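PDB 2BOY: 3-chlorocatechol 1,2-dioxygenase from Rhodococcus opacus, which catalyses the ferric-iron-dependent intradiol cleavage of 3-chlorocatechol by dioxygen, a key step of a modified ortho-pathway for the breakdown of 2-chlorophenol. Local coordinates for the interface of chains A and B. Numbering follows the deposited sequence. Chains: chain A/B, 3-chlorocatechol 1,2-dioxygenase.

Contact 1: the interface of chains A and B. Residues chain A 17-18, 20-21, 26; chain B 9, 13, 55, 58-59.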
# COMPACT_ATOMS: atom_id res chain seq x y z
N ILE A 17 -10.57 3.77 -4.10
CA ILE A 17 -9.87 2.70 -4.81
C ILE A 17 -10.90 1.69 -5.33
O ILE A 17 -10.81 1.24 -6.46
CB ILE A 17 -8.87 2.04 -3.88
CG1 ILE A 17 -7.65 2.97 -3.74
CG2 ILE A 17 -8.44 0.69 -4.41
CD1 ILE A 17 -6.90 2.68 -2.51
N ASN A 18 -11.91 1.40 -4.51
CA ASN A 18 -12.97 0.47 -4.93
C ASN A 18 -13.83 1.01 -6.10
O ASN A 18 -14.32 0.25 -6.92
CB ASN A 18 -13.82 0.01 -3.73
CG ASN A 18 -13.13 -1.09 -2.91
OD1 ASN A 18 -12.38 -1.89 -3.45
ND2 ASN A 18 -13.37 -1.10 -1.62
N VAL A 20 -12.61 2.87 -8.52
CA VAL A 20 -11.75 2.62 -9.66
C VAL A 20 -11.77 1.14 -10.09
O VAL A 20 -11.78 0.81 -11.28
CB VAL A 20 -10.27 3.07 -9.38
CG1 VAL A 20 -9.35 2.65 -10.54
CG2 VAL A 20 -10.22 4.58 -9.18
N ILE A 21 -11.70 0.23 -9.12
CA ILE A 21 -11.81 -1.19 -9.44
C ILE A 21 -13.09 -1.47 -10.25
O ILE A 21 -13.06 -2.17 -11.24
CB ILE A 21 -11.80 -2.05 -8.15
CG1 ILE A 21 -10.38 -2.11 -7.58
CG2 ILE A 21 -12.41 -3.47 -8.44
CD1 ILE A 21 -10.26 -2.71 -6.20
N VAL A 26 -11.24 -4.07 -12.86
CA VAL A 26 -9.98 -4.68 -12.48
C VAL A 26 -10.26 -6.16 -12.23
O VAL A 26 -11.26 -6.49 -11.59
CB VAL A 26 -9.38 -3.95 -11.26
CG1 VAL A 26 -8.15 -4.67 -10.72
CG2 VAL A 26 -9.08 -2.45 -11.60
N ILE B 9 -5.33 2.85 -14.45
CA ILE B 9 -5.86 2.36 -13.18
C ILE B 9 -5.02 2.89 -12.01
O ILE B 9 -5.56 3.47 -11.09
CB ILE B 9 -5.87 0.82 -13.17
CG1 ILE B 9 -6.86 0.26 -14.22
CG2 ILE B 9 -6.19 0.30 -11.77
CD1 ILE B 9 -6.63 -1.23 -14.48
N MET B 13 -5.94 5.84 -9.01
CA MET B 13 -5.90 5.49 -7.59
C MET B 13 -4.98 6.42 -6.80
O MET B 13 -5.34 6.91 -5.72
CB MET B 13 -5.47 4.02 -7.39
CG MET B 13 -6.50 3.01 -7.89
SD MET B 13 -5.96 1.34 -7.57
CE MET B 13 -7.44 0.37 -8.17
N PHE B 55 -10.79 -4.85 -0.23
CA PHE B 55 -10.86 -4.75 -1.69
C PHE B 55 -11.37 -6.00 -2.44
O PHE B 55 -11.91 -5.85 -3.54
CB PHE B 55 -9.49 -4.30 -2.27
CG PHE B 55 -8.91 -3.11 -1.58
CD1 PHE B 55 -7.86 -3.25 -0.70
CD2 PHE B 55 -9.46 -1.83 -1.77
CE1 PHE B 55 -7.35 -2.15 -0.01
CE2 PHE B 55 -8.93 -0.73 -1.11
CZ PHE B 55 -7.89 -0.88 -0.22
N ALA B 58 -14.82 -5.96 -4.11
CA ALA B 58 -14.99 -5.12 -5.29
C ALA B 58 -14.49 -5.82 -6.55
O ALA B 58 -15.14 -5.78 -7.58
CB ALA B 58 -14.27 -3.76 -5.08
N ILE B 59 -13.33 -6.47 -6.44
CA ILE B 59 -12.80 -7.37 -7.46
C ILE B 59 -13.82 -8.46 -7.82
O ILE B 59 -14.08 -8.74 -9.02
CB ILE B 59 -11.47 -8.00 -6.97
CG1 ILE B 59 -10.39 -6.91 -6.77
CG2 ILE B 59 -10.97 -9.09 -7.94
CD1 ILE B 59 -9.91 -6.28 -8.14
O HOH W 1 -12.59 -8.84 -11.26

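Contact 2: the interface of chains A and B. Residues chain A 51-52, 55-56, 58-59; chain B 21, 26-28, 31.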
# COMPACT_ATOMS: atom_id res chain seq x y z
N LEU A 51 6.26 5.70 -1.22
CA LEU A 51 5.38 6.73 -0.69
C LEU A 51 5.92 8.12 -1.00
O LEU A 51 5.14 9.02 -1.38
CB LEU A 51 5.22 6.57 0.83
CG LEU A 51 4.56 5.21 1.18
CD1 LEU A 51 4.62 5.00 2.71
CD2 LEU A 51 3.14 5.12 0.65
N ASP A 52 7.24 8.30 -0.85
CA ASP A 52 7.86 9.59 -1.10
C ASP A 52 7.78 9.99 -2.57
O ASP A 52 7.64 11.20 -2.85
CB ASP A 52 9.31 9.64 -0.63
CG ASP A 52 9.42 9.79 0.87
OD1 ASP A 52 8.38 9.88 1.58
OD2 ASP A 52 10.53 9.78 1.43
N PHE A 55 3.31 10.26 -3.00
CA PHE A 55 2.42 10.90 -2.01
C PHE A 55 3.03 12.03 -1.21
O PHE A 55 2.29 12.90 -0.76
CB PHE A 55 1.83 9.88 -1.05
CG PHE A 55 1.11 8.79 -1.75
CD1 PHE A 55 1.66 7.52 -1.79
CD2 PHE A 55 -0.08 9.05 -2.44
CE1 PHE A 55 1.00 6.49 -2.50
CE2 PHE A 55 -0.73 8.02 -3.16
CZ PHE A 55 -0.18 6.75 -3.19
N GLU A 56 4.35 12.02 -0.95
CA GLU A 56 4.89 13.08 -0.08
C GLU A 56 4.61 14.51 -0.60
O GLU A 56 4.35 15.41 0.20
CB GLU A 56 6.38 12.88 0.28
CG GLU A 56 6.87 13.76 1.44
CD GLU A 56 8.38 13.84 1.62
OE1 GLU A 56 8.82 14.70 2.44
OE2 GLU A 56 9.14 13.11 0.94
N ALA A 58 2.01 15.71 -1.91
CA ALA A 58 0.66 16.11 -1.45
C ALA A 58 0.69 16.45 0.04
O ALA A 58 0.06 17.41 0.48
CB ALA A 58 -0.37 14.99 -1.71
N ILE A 59 1.38 15.63 0.81
CA ILE A 59 1.50 15.87 2.26
C ILE A 59 2.24 17.21 2.48
O ILE A 59 1.84 18.09 3.30
CB ILE A 59 2.25 14.69 2.92
CG1 ILE A 59 1.41 13.39 2.85
CG2 ILE A 59 2.72 15.09 4.36
CD1 ILE A 59 0.22 13.32 3.90
N ILE B 21 -5.77 13.43 0.79
CA ILE B 21 -4.71 14.06 1.58
C ILE B 21 -4.92 15.59 1.58
O ILE B 21 -4.80 16.23 2.63
CB ILE B 21 -3.29 13.72 1.00
CG1 ILE B 21 -2.88 12.29 1.36
CG2 ILE B 21 -2.23 14.75 1.47
CD1 ILE B 21 -1.65 11.79 0.61
N VAL B 26 -4.08 15.95 5.48
CA VAL B 26 -3.29 14.95 6.19
C VAL B 26 -1.92 15.52 6.56
O VAL B 26 -1.31 16.20 5.75
CB VAL B 26 -3.19 13.62 5.38
CG1 VAL B 26 -2.31 12.64 6.08
CG2 VAL B 26 -4.60 13.03 5.13
N SER B 27 -1.47 15.27 7.78
CA SER B 27 -0.27 15.89 8.31
C SER B 27 0.96 15.00 8.07
O SER B 27 0.83 13.82 7.72
CB SER B 27 -0.41 16.12 9.82
OG SER B 27 -0.25 14.92 10.55
N TYR B 28 2.15 15.58 8.27
CA TYR B 28 3.38 14.82 8.17
C TYR B 28 3.45 13.75 9.24
O TYR B 28 3.95 12.64 9.04
CB TYR B 28 4.58 15.75 8.31
CG TYR B 28 5.30 15.95 6.99
CD1 TYR B 28 5.40 17.23 6.41
CD2 TYR B 28 5.90 14.85 6.31
CE1 TYR B 28 6.07 17.43 5.20
CE2 TYR B 28 6.57 15.04 5.08
CZ TYR B 28 6.64 16.34 4.53
OH TYR B 28 7.28 16.57 3.34
N TYR B 31 1.37 10.94 8.04
CA TYR B 31 2.09 10.29 6.93
C TYR B 31 3.16 9.34 7.47
O TYR B 31 3.30 8.19 7.00
CB TYR B 31 2.76 11.35 6.09
CG TYR B 31 3.57 10.87 4.91
CD1 TYR B 31 2.98 10.16 3.87
CD2 TYR B 31 4.96 11.14 4.84
CE1 TYR B 31 3.75 9.73 2.76
CE2 TYR B 31 5.73 10.73 3.72
CZ TYR B 31 5.11 10.02 2.70
OH TYR B 31 5.82 9.62 1.59
O HOH W 2 1.00 17.84 5.88

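Contact 1: the interface of chains A and B
Helix 3-24 of chain A and the loop just after it, with A:Val26, meet helix 3-24, the loop residue B:Phe55 and helix 56-64 of chain B. The seam is largely apolar, and no direct polar bond crosses this patch. B:Met13 lies across one flank of the A helix. Its chain runs extended beyond CG, which carries the methyl CE of B:Met13 to 3.8 Å from CG1 of A:Val20 and on towards A:Ile21. A long, flexible thioether suits this place because it can fit between branched neighbours. The methyl branch CG2 of A:Ile17, anti to the backbone N, comes 3.6 Å from CE2 at the rim of the B:Phe55 ring. The amide oxygen OD1 of A:Asn18 lies 3.4 Å from CD2 of B:Phe55. Lying in plane at the edge, it faces the slightly positive ring hydrogens, which probably favours it; the amide is turned 61° from the ring. B:Ala58, with only a methyl, lets helix 56-64 come close to A:Asn18 and A:Ile21. Next to it, CD1 of B:Ile59 reaches CG1 of A:Val26 at 3.5 Å. A water ties the main chains together, 2.7 Å from both A:Val26 O and B:Ile59 O. The patch sits in the N-terminal helical region at the middle of the dimer, away from the beta-rich parts; A:Val26 lies where this region binds a phospholipid, perhaps carried along from the cells.

Contact 2: the interface of chains A and B
The helical dimer seam typical of catechol 1,2-dioxygenases continues here: the start of helix 28-43 of chain B, with B:Tyr28 and B:Tyr31, lies against helices 47-54 and 56-64 of chain A. Each tyrosine donates a hydrogen bond from its phenol hydroxyl to a carboxylate of the other subunit. B:Tyr31, with CG anti to the backbone N, extends its ring towards A:Asp52, and B:Tyr31 OH donates to A:Asp52 OD1 at 2.6 Å. The oxygen meets the ring edge in plane, uses its anti lone pair, and has its carboxylate turned only 27° from the ring. B:Tyr31 OH also lies over the face of the peptide joining A:Leu51 and A:Asp52, 3.1 Å from A:Asp52 N. Neither that N nor A:Leu51 O is well directed towards it, so a further bond is doubtful. B:Tyr28 OH donates to A:Glu56 OE1, also at 2.6 Å and through the anti lone pair, but this carboxylate stands 78° from the ring. With CG anti to the backbone N (chi1 -165°), A:Glu56 puts CG near both rings, and the extended chain beyond carries OE1 to B:Tyr28. A:Ile59 packs against both tyrosines. CG2 of A:Ile59 sits over the B:Tyr28 face, 3.7 Å from the ring centroid (CH-pi), while CG1 of A:Ile59 lies 3.7 Å from CD1 of B:Tyr31. A beta-branched residue suits this place because its arms can serve two rings at once. CD1 of A:Ile59 packs tightly on CG1 of B:Val26 (3.4 Å), and water joins A:Ile59 O (2.7 Å) to B:Val26 O (2.8 Å). Beside A:Ile59, B:Ile21 sets CG2 against A:Ala58. The patch lies in the N-terminal helical region, towards the active site: A:Asp52 also lines the benzhydroxamic acid pocket.

Contact 1 and contact 2 have C-alpha centres about 21 Å apart and belong to one two-fold symmetric interface. They use the same elements with the chains exchanged: Ile21, Val26, Phe55, Ala58 and Ile59 occur in both, and the Val26–Ile59 pair with its bridging water recurs as a twin. Contact 1 adds the packing of helix 3-24 against its own copy, whereas contact 2 adds helix 28-43 and its tyrosine-carboxylate bonds. Apolar packing probably provides much of the cohesion, while the directed bonds may help set the register. Because contact 2 involves a pocket residue, dimer formation may help to shape each active site.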